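Local coordinates for AB hydrolase-1 domain-containing protein (Streptococcus mutans, PDB 4L9A), which probably acts as a carboxylesterase of the alpha/beta hydrolase fold, hydrolysing ester bonds, at residues I62-L66 with T275-L279; D76-S80 with D213-R217; F122-M128 with D224-I229; E142-I148 with E246-Y252; L181-F186 with H267-S273. Residue numbers count along the deposited sequence, not the author numbering.

Interaction 1: residues I62-L66 with T275-L279; sequences IIDKL and TNSIL
In this alpha/beta hydrolase fold, the short helix 60-63 and the type I turn from Ile63 to Leu66 pack on the first turn of the C-terminal helix 275-287. Residues 275-279 are helical; the closest CA pair is Ile62 and Thr275, 5.8 Å apart. Thr275 (chi1 p) sets its CG2 3.6 Å from Ile62 CG1. Lys65 leaves the backbone with chi1 m, runs trans through chi2 and chi3, and turns at chi4 (p), so that NZ donates a 2.9 Å hydrogen bond to Thr275 OG1; the same ammonium also bonds to Asn61 O. At Asn276, OD1 lies 3.6 Å from Lys65 CE. Ile278 then places CD1 4.1 Å from Ile62 CD1, and its side chain also reaches Phe238 of strand 235-239, just as Ile62 and Leu66 rest on Phe46 of strand 43-47. Leu279, the most heavily covered residue, plugs the gap: CD2 is 4.1 Å from Ile62 CG2, CG 3.5 Å from Lys65 CB, and CD1 4.0 Å from Leu66 CD2.

Interaction 2: residues D76-S80 with D213-R217; sequences DAPNS and DFKIR
Neither segment has regular secondary structure. Residues 76-80 contain a type II beta turn from Ala77 to Ser80, with Asn79 at phi/psi 61/24 and a weak Ser80 N to Ala77 O bond of 3.1 Å; Ser80 OG also donates to Ala77 O at 2.8 Å. Phe214 and Lys215 are extended, Ile216 bends (-76/-23) and Arg217 is extended again; Asn79 CA and Ile216 CA are 6.4 Å apart. Asn79 (chi1 m) points at this bend: ND2 donates to Ile216 O at 2.9 Å and also bonds to Ser86 O, while its CB packs 3.7 Å from Ile216 CG1. Phe214 (chi1 t) has CZ 3.8 Å from Asn79 ND2. One water donates to Pro78 O (2.9 Å) and Ile216 O (2.8 Å); a second donates to Asn79 O (2.9 Å) and accepts a weak 3.2 Å bond from Arg217 NH2. The loop after strand 71-75 thus meets the one after helix 188-206, whose Leu205 packs against Asn79, Phe214 and Ile216, while Trp96 of helix 93-106 meets Ala77 and Pro78.

Interaction 3: residues F122-M128 with D224-I229; sequences FAALQIM and DFKTGI
Leu125 is the apolar centre of this contact, in which one face of helix 120-130 is wrapped by the irregular loop 224-229. With chi1 m and chi2 t, it sets CD2 4.3 Å from Ile229 CB and 3.8 Å from Ile229 N; the two CA atoms are 6.2 Å apart. One turn towards the N-terminus, Phe122 (chi1 m) meets Phe225 (chi1 m), CE1 to CE1 at 3.6 Å, with centroids 5.5 Å apart and ring planes at 48°. At the other end, selenomethionine Met128 brings CE to 4.2 Å from Ile229 CD1. Thr227 points toward the helix, its CG2 3.8 Å from Leu125 O, and its OG1 donates a weak 3.3 Å hydrogen bond to Gln126 OE1. Waters bridge the rest of the polar edge. One donates to Phe122 O (2.8 Å) and Asp224 O (3.1 Å) and accepts from Gln126 NE2 (2.6 Å); another accepts from Gln126 NE2 (3.1 Å) and Lys226 N (3.2 Å); a third links Leu125 O (2.6 Å) to Gly228 O (3.0 Å). Helix 120-130 follows strand 111-117, as the helix after the nucleophile elbow does in alpha/beta hydrolases. Behind it, Ala124 and Met128 rest on strands 111-117 and 134-141, Ile127 packs on helix 93-106, and the loop leads on from Ile229 towards strand 235-239.

Interaction 4: residues E142-I148 with E246-Y252; sequences EPTTVMI and EYLESEY
Four direct hydrogen bonds tie 142-148 to 246-252. Tyr247 OH donates to Pro143 O and Tyr252 OH to Thr144 O, both at 2.6 Å. Thr145 (chi1 p) is the N-cap of helix 146-151: OG1 accepts from Ile148 N at 3.0 Å and donates to Glu246 OE2 at 2.6 Å, a carboxylate also bound by Tyr158 and Arg243. Glu251 OE2 accepts from Val146 N (2.8 Å), and a water passes from Met147 N (3.1 Å) to Glu251 OE1 (2.8 Å), occupying the open amides of the first helical turn. An ST turn at Ser250, with OG accepting from Tyr252 N at 3.1 Å, shapes the loop; CA atoms of Thr145 and Ser250 are 6.7 Å apart. Pro143 lays CB over the Tyr252 ring in a CH-pi contact, 3.6 Å from its centroid, and Thr145 CG2 lies 3.6 Å from Tyr247 CE1. Glu142, just after strand 134-141, bonds to His268, consistent with the acid-histidine pair of an alpha/beta hydrolase catalytic triad.

Interaction 5: residues L181-F186 with H267-S273; sequences LSRSHF and HHYLHWS
Trp272, Leu181 and His185 dominate this meeting of the C-terminal part of helix 171-185 with the loop and short helix of 267-273. CA of His185 comes within 5.7 Å of that of Ser273, and Leu181 CA within 8.5 Å of Tyr269 CA. Trp272 (chi1 m, chi2 -3°) takes Phe186 edge-to-face: CZ of Phe186 is 3.5 Å from Trp272 CD1, with the Phe186 and five-membered ring centroids 4.8 Å apart and planes at 70°. Its CZ3 touches Ser182 CB at 3.6 Å, while NE1 bonds to Asn58. Leu181 (chi1 t, chi2 p) bridges two rings, placing CD1 3.8 Å from the centroid of His267, over its face, and CD2 3.9 Å from Tyr269 CD1. His185 (chi1 m) offers its own face to Ser273 CB, 3.4 Å from the ring centroid. Ring packing and CH-pi contacts thus join a helix of the probable cap to the loop bearing His268; there His267 ND1 accepts from Tyr269 N at 3.0 Å, so that nitrogen carries no proton.

How the interactions relate
Interaction 1 encloses the other four along the chain, joining a helix early in the fold to the C-terminal helix; interactions 2 to 5 cross one another, their segments alternating. Its neighbour is interaction 5, about 13 Å away between centres, where Ile278 CD1 packs 3.6 Å from Leu270 O. Interactions 3 and 4, with centres about 12 Å apart, share a probable Ile229 N to Glu251 O bond of 3.2 Å. Interactions 4 and 5 meet at Glu142 OE1 and His268 ND1, 2.6 Å apart, near the presumed active site. Interaction 2 touches none of them. Interaction 5 uses helix 171-185 and interaction 2 the loop after helix 188-206, so both join the probable cap between strands 134-141 and 235-239 to the rest.

Interaction 1: residues I62-L66 with T275-L279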
# COMPACT_ATOMS: atom_id res chain seq x y z
N ILE A 62 -11.86 2.22 -2.19
CA ILE A 62 -11.36 3.45 -2.83
C ILE A 62 -11.55 3.38 -4.36
O ILE A 62 -12.07 4.31 -4.99
CB ILE A 62 -9.89 3.72 -2.48
CG1 ILE A 62 -9.75 4.03 -0.98
CG2 ILE A 62 -9.37 4.89 -3.32
CD1 ILE A 62 -8.30 4.18 -0.48
N ILE A 63 -11.14 2.26 -4.94
CA ILE A 63 -11.25 2.04 -6.38
C ILE A 63 -12.67 2.26 -6.87
O ILE A 63 -12.90 3.03 -7.80
CB ILE A 63 -10.72 0.64 -6.78
CG1 ILE A 63 -9.20 0.60 -6.57
CG2 ILE A 63 -11.02 0.33 -8.26
CD1 ILE A 63 -8.62 -0.80 -6.43
N ASP A 64 -13.63 1.61 -6.22
CA ASP A 64 -15.02 1.75 -6.63
C ASP A 64 -15.52 3.19 -6.63
O ASP A 64 -16.47 3.51 -7.34
CB ASP A 64 -15.94 0.91 -5.74
CG ASP A 64 -15.75 -0.57 -5.95
OD1 ASP A 64 -15.10 -0.94 -6.96
OD2 ASP A 64 -16.23 -1.36 -5.11
N LYS A 65 -14.89 4.05 -5.84
CA LYS A 65 -15.35 5.43 -5.72
C LYS A 65 -14.68 6.43 -6.67
O LYS A 65 -15.10 7.59 -6.77
CB LYS A 65 -15.22 5.92 -4.27
CG LYS A 65 -16.10 5.18 -3.27
CD LYS A 65 -16.01 5.86 -1.90
CE LYS A 65 -16.82 5.13 -0.84
NZ LYS A 65 -16.36 3.73 -0.67
N LEU A 66 -13.62 6.01 -7.36
CA LEU A 66 -12.94 6.91 -8.29
C LEU A 66 -13.74 7.02 -9.60
O LEU A 66 -14.38 6.05 -10.01
CB LEU A 66 -11.50 6.45 -8.55
CG LEU A 66 -10.51 6.58 -7.39
CD1 LEU A 66 -9.21 5.82 -7.65
CD2 LEU A 66 -10.22 8.05 -7.09
N THR A 275 -13.03 5.70 3.60
CA THR A 275 -12.91 6.03 2.18
C THR A 275 -13.74 7.23 1.75
O THR A 275 -13.43 7.88 0.75
CB THR A 275 -13.17 4.79 1.27
OG1 THR A 275 -14.51 4.32 1.45
CG2 THR A 275 -12.22 3.69 1.61
N ASN A 276 -14.79 7.55 2.50
CA ASN A 276 -15.55 8.77 2.22
C ASN A 276 -14.68 9.99 2.43
O ASN A 276 -14.66 10.91 1.61
CB ASN A 276 -16.80 8.85 3.10
CG ASN A 276 -17.91 7.92 2.61
OD1 ASN A 276 -18.07 7.71 1.41
ND2 ASN A 276 -18.67 7.37 3.55
N SER A 277 -13.95 10.00 3.54
CA SER A 277 -13.02 11.07 3.84
C SER A 277 -11.86 11.10 2.86
O SER A 277 -11.46 12.16 2.38
CB SER A 277 -12.49 10.94 5.27
OG SER A 277 -11.55 11.96 5.56
N ILE A 278 -11.32 9.92 2.55
CA ILE A 278 -10.21 9.82 1.61
C ILE A 278 -10.61 10.40 0.25
O ILE A 278 -9.89 11.22 -0.32
CB ILE A 278 -9.72 8.36 1.47
CG1 ILE A 278 -9.18 7.87 2.82
CG2 ILE A 278 -8.67 8.24 0.36
CD1 ILE A 278 -8.99 6.34 2.89
N LEU A 279 -11.77 9.98 -0.25
CA LEU A 279 -12.24 10.47 -1.54
C LEU A 279 -12.44 11.98 -1.55
O LEU A 279 -12.12 12.67 -2.51
CB LEU A 279 -13.52 9.75 -1.95
CG LEU A 279 -13.30 8.53 -2.85
CD1 LEU A 279 -12.80 8.97 -4.22
CD2 LEU A 279 -12.35 7.53 -2.22

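Interaction 2: residues D76-S80 with D213-R217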
# COMPACT_ATOMS: atom_id res chain seq x y z
N ASP A 76 0.31 -6.56 -6.92
CA ASP A 76 0.51 -7.49 -5.81
C ASP A 76 1.99 -7.81 -5.63
O ASP A 76 2.66 -8.24 -6.56
CB ASP A 76 -0.26 -8.80 -6.03
CG ASP A 76 -1.77 -8.63 -5.94
OD1 ASP A 76 -2.25 -7.47 -5.94
OD2 ASP A 76 -2.49 -9.66 -5.89
N ALA A 77 2.52 -7.60 -4.42
CA ALA A 77 3.91 -7.95 -4.15
C ALA A 77 4.10 -9.46 -4.20
O ALA A 77 3.15 -10.23 -4.04
CB ALA A 77 4.35 -7.40 -2.77
N PRO A 78 5.34 -9.91 -4.43
CA PRO A 78 5.60 -11.35 -4.34
C PRO A 78 5.04 -11.90 -3.04
O PRO A 78 4.98 -11.18 -2.03
CB PRO A 78 7.13 -11.42 -4.33
CG PRO A 78 7.55 -10.23 -5.13
CD PRO A 78 6.55 -9.15 -4.78
N ASN A 79 4.63 -13.17 -3.05
CA ASN A 79 4.10 -13.82 -1.85
C ASN A 79 2.85 -13.17 -1.26
O ASN A 79 2.56 -13.30 -0.06
CB ASN A 79 5.18 -13.90 -0.77
CG ASN A 79 6.37 -14.75 -1.21
OD1 ASN A 79 6.21 -15.80 -1.83
ND2 ASN A 79 7.57 -14.29 -0.86
N SER A 80 2.11 -12.46 -2.09
CA SER A 80 0.84 -11.89 -1.65
C SER A 80 -0.20 -11.96 -2.74
O SER A 80 0.12 -11.93 -3.93
CB SER A 80 1.03 -10.43 -1.22
OG SER A 80 1.05 -9.60 -2.36
N ASP A 213 15.61 -21.69 3.83
CA ASP A 213 16.10 -20.42 3.33
C ASP A 213 15.00 -19.40 3.03
O ASP A 213 15.28 -18.26 2.67
CB ASP A 213 16.96 -20.64 2.08
CG ASP A 213 18.10 -21.62 2.32
OD1 ASP A 213 18.56 -21.73 3.47
OD2 ASP A 213 18.54 -22.28 1.34
N PHE A 214 13.74 -19.79 3.19
CA PHE A 214 12.63 -18.95 2.72
C PHE A 214 12.47 -17.66 3.49
O PHE A 214 12.37 -17.67 4.72
CB PHE A 214 11.31 -19.70 2.76
CG PHE A 214 10.16 -18.92 2.20
CD1 PHE A 214 9.25 -18.31 3.03
CD2 PHE A 214 10.02 -18.77 0.83
CE1 PHE A 214 8.19 -17.57 2.50
CE2 PHE A 214 8.98 -18.03 0.29
CZ PHE A 214 8.06 -17.44 1.13
N LYS A 215 12.41 -16.55 2.76
CA LYS A 215 12.10 -15.24 3.33
C LYS A 215 10.91 -14.70 2.56
O LYS A 215 10.96 -14.59 1.33
CB LYS A 215 13.27 -14.28 3.18
CG LYS A 215 14.51 -14.70 3.94
CD LYS A 215 14.22 -14.87 5.41
CE LYS A 215 15.41 -15.48 6.13
NZ LYS A 215 16.68 -14.74 5.83
N ILE A 216 9.85 -14.36 3.28
CA ILE A 216 8.61 -13.98 2.63
C ILE A 216 8.69 -12.56 2.04
O ILE A 216 7.96 -12.22 1.10
CB ILE A 216 7.42 -14.11 3.59
CG1 ILE A 216 6.10 -14.03 2.82
CG2 ILE A 216 7.50 -13.04 4.70
CD1 ILE A 216 4.94 -14.68 3.53
N ARG A 217 9.60 -11.75 2.56
CA ARG A 217 9.67 -10.37 2.08
C ARG A 217 11.10 -9.84 2.01
O ARG A 217 11.96 -10.24 2.78
CB ARG A 217 8.83 -9.46 2.97
CG ARG A 217 8.69 -8.03 2.46
CD ARG A 217 7.57 -7.30 3.19
NE ARG A 217 6.35 -8.10 3.19
CZ ARG A 217 6.00 -8.93 4.17
NH1 ARG A 217 6.77 -9.07 5.24
NH2 ARG A 217 4.87 -9.62 4.07
O HOH W 1 7.04 -10.01 -0.43
O HOH W 2 3.17 -11.41 1.99

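Interaction 3: residues F122-M128 with D224-I229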
# COMPACT_ATOMS: atom_id res chain seq x y z
N PHE A 122 7.46 2.52 1.59
CA PHE A 122 8.90 2.50 1.27
C PHE A 122 9.15 2.47 -0.24
O PHE A 122 9.94 3.26 -0.76
CB PHE A 122 9.61 1.34 2.00
CG PHE A 122 9.75 1.57 3.49
CD1 PHE A 122 10.52 2.62 3.97
CD2 PHE A 122 9.12 0.74 4.41
CE1 PHE A 122 10.65 2.84 5.33
CE2 PHE A 122 9.25 0.97 5.79
CZ PHE A 122 10.02 2.01 6.24
N ALA A 123 8.50 1.55 -0.94
CA ALA A 123 8.60 1.53 -2.40
C ALA A 123 8.11 2.86 -2.99
O ALA A 123 8.73 3.41 -3.89
CB ALA A 123 7.79 0.36 -2.99
N ALA A 124 7.01 3.38 -2.45
CA ALA A 124 6.40 4.59 -3.00
C ALA A 124 7.38 5.76 -3.02
O ALA A 124 7.44 6.52 -3.98
CB ALA A 124 5.13 4.95 -2.20
N LEU A 125 8.15 5.92 -1.95
CA LEU A 125 9.09 7.02 -1.89
C LEU A 125 10.14 6.91 -3.00
O LEU A 125 10.48 7.90 -3.64
CB LEU A 125 9.75 7.08 -0.51
CG LEU A 125 8.78 7.51 0.60
CD1 LEU A 125 9.32 7.13 1.97
CD2 LEU A 125 8.54 9.03 0.49
N GLN A 126 10.63 5.70 -3.26
CA GLN A 126 11.65 5.51 -4.30
C GLN A 126 11.05 5.70 -5.69
O GLN A 126 11.67 6.31 -6.55
CB GLN A 126 12.29 4.13 -4.18
CG GLN A 126 12.77 3.80 -2.78
CD GLN A 126 13.88 4.72 -2.32
OE1 GLN A 126 14.55 5.35 -3.14
NE2 GLN A 126 14.09 4.79 -1.01
N ILE A 127 9.85 5.17 -5.89
CA ILE A 127 9.15 5.31 -7.16
C ILE A 127 8.99 6.78 -7.57
O ILE A 127 9.30 7.17 -8.69
CB ILE A 127 7.76 4.63 -7.09
CG1 ILE A 127 7.92 3.12 -6.86
CG2 ILE A 127 6.95 4.91 -8.34
CD1 ILE A 127 6.66 2.42 -6.41
N MSE A 128 8.50 7.60 -6.65
CA MSE A 128 8.27 9.01 -6.97
C MSE A 128 9.59 9.73 -7.23
O MSE A 128 9.64 10.67 -8.01
CB MSE A 128 7.48 9.69 -5.85
CG MSE A 128 6.10 9.08 -5.62
SE MSE A 128 5.05 10.06 -4.24
CE MSE A 128 5.93 9.36 -2.63
N ASP A 224 17.81 2.38 2.31
CA ASP A 224 16.42 2.51 1.91
C ASP A 224 15.70 3.59 2.71
O ASP A 224 14.50 3.82 2.53
CB ASP A 224 15.70 1.18 2.08
CG ASP A 224 16.32 0.08 1.24
OD1 ASP A 224 16.55 0.33 0.04
OD2 ASP A 224 16.61 -1.01 1.79
N PHE A 225 16.43 4.25 3.61
CA PHE A 225 15.80 5.20 4.53
C PHE A 225 16.25 6.64 4.31
O PHE A 225 16.12 7.48 5.20
CB PHE A 225 16.11 4.78 5.97
CG PHE A 225 15.60 3.42 6.33
CD1 PHE A 225 14.45 2.91 5.74
CD2 PHE A 225 16.27 2.64 7.26
CE1 PHE A 225 13.97 1.66 6.08
CE2 PHE A 225 15.80 1.38 7.59
CZ PHE A 225 14.65 0.89 7.00
N LYS A 226 16.76 6.93 3.11
CA LYS A 226 17.40 8.22 2.87
C LYS A 226 16.61 9.11 1.91
O LYS A 226 17.12 10.13 1.43
CB LYS A 226 18.82 8.02 2.33
CG LYS A 226 19.76 7.27 3.26
CD LYS A 226 21.16 7.14 2.67
CE LYS A 226 22.08 6.29 3.55
NZ LYS A 226 22.32 6.91 4.88
N THR A 227 15.36 8.74 1.66
CA THR A 227 14.53 9.41 0.67
C THR A 227 13.28 9.98 1.33
O THR A 227 12.56 9.27 2.02
CB THR A 227 14.08 8.42 -0.43
OG1 THR A 227 15.22 7.71 -0.94
CG2 THR A 227 13.39 9.15 -1.57
N GLY A 228 13.02 11.26 1.10
CA GLY A 228 11.75 11.84 1.51
C GLY A 228 10.97 12.21 0.27
O GLY A 228 11.47 12.06 -0.84
N ILE A 229 9.74 12.68 0.44
CA ILE A 229 8.93 13.11 -0.69
C ILE A 229 9.31 14.52 -1.15
O ILE A 229 9.50 15.43 -0.34
CB ILE A 229 7.43 13.07 -0.34
CG1 ILE A 229 6.59 13.43 -1.56
CG2 ILE A 229 7.13 14.01 0.83
CD1 ILE A 229 5.12 13.23 -1.33
O HOH W 3 12.08 4.43 0.65
O HOH W 4 10.16 10.42 -2.94
O HOH W 5 16.83 5.63 0.21

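Interaction 4: residues E142-I148 with E246-Y252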
# COMPACT_ATOMS: atom_id res chain seq x y z
N GLU A 142 -1.66 5.34 6.79
CA GLU A 142 -0.64 4.91 7.76
C GLU A 142 0.60 4.27 7.11
O GLU A 142 0.99 3.14 7.42
CB GLU A 142 -1.25 4.01 8.84
CG GLU A 142 -2.13 4.84 9.81
CD GLU A 142 -2.47 4.14 11.11
OE1 GLU A 142 -2.09 2.96 11.30
OE2 GLU A 142 -3.15 4.79 11.94
N PRO A 143 1.21 5.00 6.17
CA PRO A 143 2.44 4.49 5.54
C PRO A 143 3.52 4.28 6.60
O PRO A 143 3.63 5.08 7.53
CB PRO A 143 2.83 5.60 4.57
CG PRO A 143 2.21 6.85 5.15
CD PRO A 143 0.91 6.39 5.78
N THR A 144 4.29 3.21 6.46
CA THR A 144 5.28 2.84 7.46
C THR A 144 6.43 3.85 7.48
O THR A 144 7.08 4.07 6.46
CB THR A 144 5.81 1.41 7.20
OG1 THR A 144 4.70 0.52 7.00
CG2 THR A 144 6.64 0.93 8.39
N THR A 145 6.66 4.48 8.64
CA THR A 145 7.77 5.43 8.78
C THR A 145 9.06 4.73 9.19
O THR A 145 9.04 3.65 9.81
CB THR A 145 7.50 6.51 9.85
OG1 THR A 145 7.25 5.88 11.12
CG2 THR A 145 6.33 7.39 9.45
N VAL A 146 10.19 5.36 8.87
CA VAL A 146 11.48 4.85 9.30
C VAL A 146 11.48 4.76 10.82
O VAL A 146 12.00 3.80 11.39
CB VAL A 146 12.62 5.75 8.83
CG1 VAL A 146 13.92 5.34 9.49
CG2 VAL A 146 12.74 5.71 7.30
N MSE A 147 10.86 5.73 11.48
CA MSE A 147 10.76 5.70 12.93
C MSE A 147 10.06 4.43 13.44
O MSE A 147 10.63 3.70 14.25
CB MSE A 147 10.03 6.93 13.46
CG MSE A 147 10.08 7.04 14.98
SE MSE A 147 8.57 8.07 15.66
CE MSE A 147 7.24 6.64 15.70
N ILE A 148 8.84 4.19 12.98
CA ILE A 148 8.10 3.03 13.47
C ILE A 148 8.81 1.74 13.04
O ILE A 148 8.83 0.76 13.77
CB ILE A 148 6.61 3.04 13.01
CG1 ILE A 148 5.73 2.25 13.98
CG2 ILE A 148 6.46 2.53 11.58
CD1 ILE A 148 5.59 2.87 15.33
N GLU A 246 4.60 11.72 14.96
CA GLU A 246 5.41 10.86 14.10
C GLU A 246 5.27 11.27 12.63
O GLU A 246 6.27 11.50 11.95
CB GLU A 246 4.97 9.40 14.31
CG GLU A 246 5.48 8.41 13.23
CD GLU A 246 4.79 7.05 13.31
OE1 GLU A 246 3.97 6.85 14.23
OE2 GLU A 246 5.06 6.19 12.45
N TYR A 247 4.03 11.38 12.16
CA TYR A 247 3.78 11.76 10.77
C TYR A 247 4.15 13.21 10.44
O TYR A 247 4.72 13.48 9.39
CB TYR A 247 2.34 11.42 10.37
CG TYR A 247 2.20 9.95 10.07
CD1 TYR A 247 2.91 9.36 9.01
CD2 TYR A 247 1.39 9.13 10.83
CE1 TYR A 247 2.81 8.03 8.73
CE2 TYR A 247 1.28 7.78 10.56
CZ TYR A 247 1.99 7.24 9.50
OH TYR A 247 1.89 5.91 9.23
N LEU A 248 3.88 14.14 11.36
CA LEU A 248 4.31 15.52 11.19
C LEU A 248 5.82 15.63 10.98
O LEU A 248 6.29 16.46 10.21
CB LEU A 248 3.90 16.37 12.39
CG LEU A 248 2.42 16.76 12.49
CD1 LEU A 248 2.20 17.72 13.66
CD2 LEU A 248 1.95 17.39 11.18
N GLU A 249 6.59 14.77 11.66
CA GLU A 249 8.05 14.80 11.55
C GLU A 249 8.58 13.83 10.48
O GLU A 249 9.79 13.65 10.36
CB GLU A 249 8.68 14.38 12.87
CG GLU A 249 8.47 15.33 14.02
CD GLU A 249 9.01 14.75 15.31
OE1 GLU A 249 9.30 13.53 15.33
OE2 GLU A 249 9.15 15.51 16.30
N SER A 250 7.68 13.22 9.73
CA SER A 250 8.08 12.09 8.89
C SER A 250 8.49 12.48 7.48
O SER A 250 8.28 13.61 7.03
CB SER A 250 6.95 11.06 8.78
OG SER A 250 5.98 11.50 7.85
N GLU A 251 9.03 11.49 6.78
CA GLU A 251 9.44 11.62 5.39
C GLU A 251 8.24 11.70 4.43
O GLU A 251 8.43 11.91 3.23
CB GLU A 251 10.29 10.40 5.01
CG GLU A 251 9.60 9.05 5.27
CD GLU A 251 9.79 8.55 6.70
OE1 GLU A 251 9.92 9.37 7.63
OE2 GLU A 251 9.83 7.32 6.90
N TYR A 252 7.03 11.50 4.94
CA TYR A 252 5.84 11.50 4.07
C TYR A 252 5.20 12.89 3.95
O TYR A 252 4.34 13.12 3.09
CB TYR A 252 4.81 10.47 4.52
CG TYR A 252 5.29 9.05 4.42
CD1 TYR A 252 5.52 8.46 3.17
CD2 TYR A 252 5.55 8.29 5.55
CE1 TYR A 252 5.97 7.15 3.06
CE2 TYR A 252 6.01 6.99 5.46
CZ TYR A 252 6.22 6.42 4.21
OH TYR A 252 6.68 5.13 4.09
O HOH W 6 10.11 8.49 10.29

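Interaction 5: residues L181-F186 with H267-S273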
# COMPACT_ATOMS: atom_id res chain seq x y z
N LEU A 181 -12.85 -7.12 11.15
CA LEU A 181 -12.65 -5.77 10.67
C LEU A 181 -13.15 -5.62 9.23
O LEU A 181 -13.93 -4.72 8.92
CB LEU A 181 -11.17 -5.41 10.77
CG LEU A 181 -10.80 -3.94 10.83
CD1 LEU A 181 -11.51 -3.29 12.01
CD2 LEU A 181 -9.29 -3.76 10.92
N SER A 182 -12.68 -6.52 8.35
CA SER A 182 -13.07 -6.47 6.94
C SER A 182 -14.57 -6.71 6.76
O SER A 182 -15.21 -6.11 5.89
CB SER A 182 -12.24 -7.46 6.10
OG SER A 182 -12.38 -8.79 6.58
N ARG A 183 -15.12 -7.60 7.59
CA ARG A 183 -16.55 -7.90 7.57
C ARG A 183 -17.39 -6.64 7.81
O ARG A 183 -18.46 -6.46 7.21
CB ARG A 183 -16.88 -8.98 8.61
CG ARG A 183 -18.18 -9.75 8.34
CD ARG A 183 -18.35 -10.92 9.31
NE ARG A 183 -18.43 -12.20 8.61
CZ ARG A 183 -17.58 -13.21 8.77
NH1 ARG A 183 -16.57 -13.11 9.63
NH2 ARG A 183 -17.73 -14.33 8.07
N SER A 184 -16.90 -5.75 8.68
CA SER A 184 -17.64 -4.54 9.01
C SER A 184 -17.57 -3.49 7.90
O SER A 184 -18.43 -2.63 7.80
CB SER A 184 -17.11 -3.93 10.31
OG SER A 184 -17.31 -4.82 11.40
N HIS A 185 -16.54 -3.57 7.06
CA HIS A 185 -16.29 -2.48 6.12
C HIS A 185 -16.47 -2.82 4.65
O HIS A 185 -16.35 -1.95 3.79
CB HIS A 185 -14.91 -1.87 6.38
CG HIS A 185 -14.77 -1.28 7.75
ND1 HIS A 185 -15.61 -0.30 8.22
CD2 HIS A 185 -13.90 -1.55 8.75
CE1 HIS A 185 -15.26 0.02 9.46
NE2 HIS A 185 -14.23 -0.72 9.80
N PHE A 186 -16.75 -4.09 4.34
CA PHE A 186 -16.96 -4.48 2.95
C PHE A 186 -18.35 -5.10 2.80
O PHE A 186 -18.91 -5.61 3.76
CB PHE A 186 -15.92 -5.50 2.49
CG PHE A 186 -14.55 -4.93 2.23
CD1 PHE A 186 -14.25 -4.32 1.02
CD2 PHE A 186 -13.56 -5.03 3.19
CE1 PHE A 186 -12.97 -3.81 0.78
CE2 PHE A 186 -12.29 -4.52 2.96
CZ PHE A 186 -11.99 -3.92 1.75
N HIS A 267 -8.41 2.14 13.73
CA HIS A 267 -7.53 1.02 13.44
C HIS A 267 -6.58 1.34 12.29
O HIS A 267 -6.62 2.42 11.71
CB HIS A 267 -8.34 -0.23 13.13
CG HIS A 267 -9.36 -0.04 12.05
ND1 HIS A 267 -9.05 -0.12 10.71
CD2 HIS A 267 -10.68 0.24 12.11
CE1 HIS A 267 -10.14 0.10 9.99
NE2 HIS A 267 -11.14 0.32 10.82
N HIS A 268 -5.73 0.37 11.96
CA HIS A 268 -4.66 0.56 10.99
C HIS A 268 -5.16 0.55 9.53
O HIS A 268 -4.47 1.02 8.63
CB HIS A 268 -3.64 -0.56 11.21
CG HIS A 268 -2.41 -0.48 10.35
ND1 HIS A 268 -1.68 0.68 10.18
CD2 HIS A 268 -1.75 -1.45 9.66
CE1 HIS A 268 -0.64 0.43 9.40
NE2 HIS A 268 -0.65 -0.86 9.08
N TYR A 269 -6.37 0.02 9.32
CA TYR A 269 -6.84 -0.23 7.96
C TYR A 269 -7.78 0.86 7.46
O TYR A 269 -8.95 0.62 7.16
CB TYR A 269 -7.49 -1.63 7.87
CG TYR A 269 -6.46 -2.74 7.92
CD1 TYR A 269 -5.92 -3.17 9.13
CD2 TYR A 269 -6.02 -3.35 6.75
CE1 TYR A 269 -4.96 -4.19 9.17
CE2 TYR A 269 -5.07 -4.37 6.78
CZ TYR A 269 -4.55 -4.78 7.99
OH TYR A 269 -3.61 -5.78 8.01
N LEU A 270 -7.23 2.07 7.34
CA LEU A 270 -8.04 3.24 7.02
C LEU A 270 -8.55 3.19 5.59
O LEU A 270 -9.60 3.75 5.28
CB LEU A 270 -7.23 4.53 7.28
CG LEU A 270 -6.71 4.63 8.71
CD1 LEU A 270 -5.96 5.96 8.95
CD2 LEU A 270 -7.85 4.46 9.72
N HIS A 271 -7.81 2.51 4.72
CA HIS A 271 -8.26 2.33 3.34
C HIS A 271 -9.50 1.44 3.23
O HIS A 271 -10.15 1.43 2.19
CB HIS A 271 -7.15 1.77 2.45
CG HIS A 271 -6.64 0.44 2.91
ND1 HIS A 271 -6.06 0.25 4.14
CD2 HIS A 271 -6.61 -0.77 2.29
CE1 HIS A 271 -5.69 -1.01 4.27
NE2 HIS A 271 -6.02 -1.65 3.16
N TRP A 272 -9.82 0.72 4.29
CA TRP A 272 -11.08 -0.02 4.35
C TRP A 272 -12.24 0.82 4.88
O TRP A 272 -13.36 0.73 4.37
CB TRP A 272 -10.94 -1.23 5.27
CG TRP A 272 -10.05 -2.30 4.74
CD1 TRP A 272 -9.41 -2.34 3.53
CD2 TRP A 272 -9.70 -3.52 5.42
NE1 TRP A 272 -8.67 -3.49 3.42
CE2 TRP A 272 -8.83 -4.24 4.56
CE3 TRP A 272 -10.03 -4.07 6.67
CZ2 TRP A 272 -8.31 -5.49 4.91
CZ3 TRP A 272 -9.51 -5.31 7.01
CH2 TRP A 272 -8.65 -6.00 6.13
N SER A 273 -11.97 1.60 5.93
CA SER A 273 -13.04 2.20 6.73
C SER A 273 -13.25 3.71 6.55
O SER A 273 -14.29 4.25 6.94
CB SER A 273 -12.77 1.93 8.22
OG SER A 273 -11.51 2.48 8.60